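Local atomic coordinates of adhesion protein (Streptococcus pseudopneumoniae 5247, PDB entry 7LM5), a protein that probably captures zinc outside the cell and delivers it to an ATP-binding cassette transporter for uptake, as the solute-binding component. Residues A[69-74]-A[94-99]. The protein carries 1 engineered substitution. Residues are numbered along the deposited sequence; the frame is centred on the assembly and turned at random.
Sequences YHSHTL and EASEGM. With ZN (zinc ion), chain E.
At the C-terminal ends of the neighbouring parallel strands 66-69 and 91-94, in the first of the two four-stranded sheets of this zinc-binding protein, H72 and E94 bind a zinc ion. This site is separate from the one formed by H125, H189 and E264. Beside the parallel Y69-E94 bridge, A95 N donates a nearly straight 2.6 Å hydrogen bond to Y69 O. One residue on, H70 O is gripped twice: it receives S96 OG at 2.6 Å, from above the carbonyl plane, and a weak bond from S96 N. The H70 ring does not bind this zinc; its ND1 and NE2 are hydrogen-bonded to E136 OE2 and P124 O. E94 lies across one face of the Y69 ring, its CA 4.1 Å from the ring centroid in a CH-pi contact. The E94 side chain, extended from a chi1 of -171° that turns CG away from the backbone N, carries its carboxylate past the phenol end of Y69 to chelate the zinc through both oxygens, its plane only 16° from that of the tyrosine ring. H72 ND1 binds the zinc at 2.2 Å, and waters 1 and 2 complete five ligand atoms; water 1 also makes a weak hydrogen bond with Y69 OH. A backbone N-H also reaches the carboxylate: H72 N donates to the metal-bound E94 OE2 over 3.1 Å, from above the carboxylate plane.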
loop_
_atom_site.group_PDB
_atom_site.type_symbol
_atom_site.label_atom_id
_atom_site.label_comp_id
_atom_site.label_asym_id
_atom_site.label_seq_id
_atom_site.Cartn_x
_atom_site.Cartn_y
_atom_site.Cartn_z
ATOM N N TYR A 69 -5.906 8.499 6.772
ATOM C CA TYR A 69 -5.478 8.247 5.406
ATOM C C TYR A 69 -3.988 7.930 5.406
ATOM O O TYR A 69 -3.280 8.158 6.391
ATOM C CB TYR A 69 -5.789 9.436 4.483
ATOM C CG TYR A 69 -4.933 10.661 4.713
ATOM C CD1 TYR A 69 -5.207 11.541 5.752
ATOM C CD2 TYR A 69 -3.859 10.947 3.878
ATOM C CE1 TYR A 69 -4.429 12.666 5.960
ATOM C CE2 TYR A 69 -3.078 12.069 4.078
ATOM C CZ TYR A 69 -3.366 12.925 5.120
ATOM O OH TYR A 69 -2.589 14.042 5.323
ATOM N N HIS A 70 -3.514 7.392 4.283
ATOM C CA HIS A 70 -2.142 6.907 4.194
ATOM C C HIS A 70 -1.131 8.047 4.143
ATOM O O HIS A 70 -0.343 8.227 5.077
ATOM C CB HIS A 70 -1.978 6.005 2.969
ATOM C CG HIS A 70 -0.589 5.476 2.790
ATOM N ND1 HIS A 70 0.094 4.825 3.796
ATOM C CD2 HIS A 70 0.244 5.501 1.724
ATOM C CE1 HIS A 70 1.288 4.472 3.355
ATOM N NE2 HIS A 70 1.404 4.869 2.101
ATOM N N SER A 71 -1.142 8.819 3.060
ATOM C CA SER A 71 -0.118 9.833 2.852
ATOM C C SER A 71 -0.643 10.887 1.891
ATOM O O SER A 71 -1.545 10.629 1.089
ATOM C CB SER A 71 1.177 9.214 2.312
ATOM O OG SER A 71 2.148 10.210 2.045
ATOM N N HIS A 72 -0.057 12.084 1.981
ATOM C CA HIS A 72 -0.385 13.138 1.029
ATOM C C HIS A 72 0.127 12.819 -0.369
ATOM O O HIS A 72 -0.344 13.420 -1.339
ATOM C CB HIS A 72 0.180 14.479 1.502
ATOM C CG HIS A 72 1.676 14.539 1.506
ATOM N ND1 HIS A 72 2.433 14.177 2.600
ATOM C CD2 HIS A 72 2.556 14.928 0.552
ATOM C CE1 HIS A 72 3.714 14.335 2.318
ATOM N NE2 HIS A 72 3.816 14.791 1.083
ATOM N N THR A 73 1.075 11.890 -0.489
ATOM C CA THR A 73 1.564 11.438 -1.784
ATOM C C THR A 73 0.617 10.455 -2.461
ATOM O O THR A 73 0.868 10.069 -3.607
ATOM C CB THR A 73 2.946 10.794 -1.634
ATOM O OG1 THR A 73 2.860 9.672 -0.746
ATOM C CG2 THR A 73 3.943 11.797 -1.076
ATOM N N LEU A 74 -0.454 10.040 -1.784
ATOM C CA LEU A 74 -1.444 9.154 -2.379
ATOM C C LEU A 74 -2.809 9.830 -2.396
ATOM O O LEU A 74 -3.258 10.308 -3.443
ATOM C CB LEU A 74 -1.512 7.828 -1.619
ATOM C CG LEU A 74 -2.439 6.765 -2.213
ATOM C CD1 LEU A 74 -1.986 6.381 -3.616
ATOM C CD2 LEU A 74 -2.501 5.544 -1.311
ATOM N N GLU A 94 -2.757 11.399 9.375
ATOM C CA GLU A 94 -1.947 10.853 8.291
ATOM C C GLU A 94 -1.185 9.650 8.836
ATOM O O GLU A 94 -0.262 9.802 9.641
ATOM C CB GLU A 94 -0.999 11.916 7.743
ATOM C CG GLU A 94 -0.267 11.515 6.474
ATOM C CD GLU A 94 0.607 12.631 5.941
ATOM O OE1 GLU A 94 0.768 13.647 6.648
ATOM O OE2 GLU A 94 1.131 12.495 4.815
ATOM N N ALA A 95 -1.573 8.450 8.394
ATOM C CA ALA A 95 -1.059 7.221 8.989
ATOM C C ALA A 95 0.438 7.032 8.774
ATOM O O ALA A 95 1.063 6.270 9.520
ATOM C CB ALA A 95 -1.814 6.013 8.433
ATOM N N SER A 96 1.030 7.700 7.784
ATOM C CA SER A 96 2.443 7.526 7.473
ATOM C C SER A 96 3.264 8.778 7.763
ATOM O O SER A 96 4.336 8.958 7.178
ATOM C CB SER A 96 2.616 7.107 6.014
ATOM O OG SER A 96 2.222 8.148 5.139
ATOM N N GLU A 97 2.786 9.646 8.651
ATOM C CA GLU A 97 3.540 10.843 8.998
ATOM C C GLU A 97 4.820 10.460 9.731
ATOM O O GLU A 97 4.783 9.749 10.739
ATOM C CB GLU A 97 2.695 11.777 9.859
ATOM C CG GLU A 97 3.396 13.079 10.217
ATOM C CD GLU A 97 2.558 13.973 11.109
ATOM O OE1 GLU A 97 1.476 13.531 11.551
ATOM O OE2 GLU A 97 2.981 15.119 11.368
ATOM N N GLY A 98 5.956 10.931 9.218
ATOM C CA GLY A 98 7.250 10.621 9.772
ATOM C C GLY A 98 7.983 9.494 9.073
ATOM O O GLY A 98 9.199 9.360 9.250
ATOM N N MET A 99 7.278 8.683 8.287
ATOM C CA MET A 99 7.923 7.592 7.571
ATOM C C MET A 99 8.728 8.125 6.392
ATOM O O MET A 99 8.313 9.064 5.706
ATOM C CB MET A 99 6.883 6.585 7.080
ATOM C CG MET A 99 6.229 5.775 8.186
ATOM S SD MET A 99 5.070 4.547 7.555
ATOM C CE MET A 99 6.155 3.547 6.539
HETATM ZN ZN ZN E . 2.051 14.445 4.761
HETATM O O HOH W 1 0.267 15.562 4.569
HETATM O O HOH W 2 3.683 13.259 5.329
#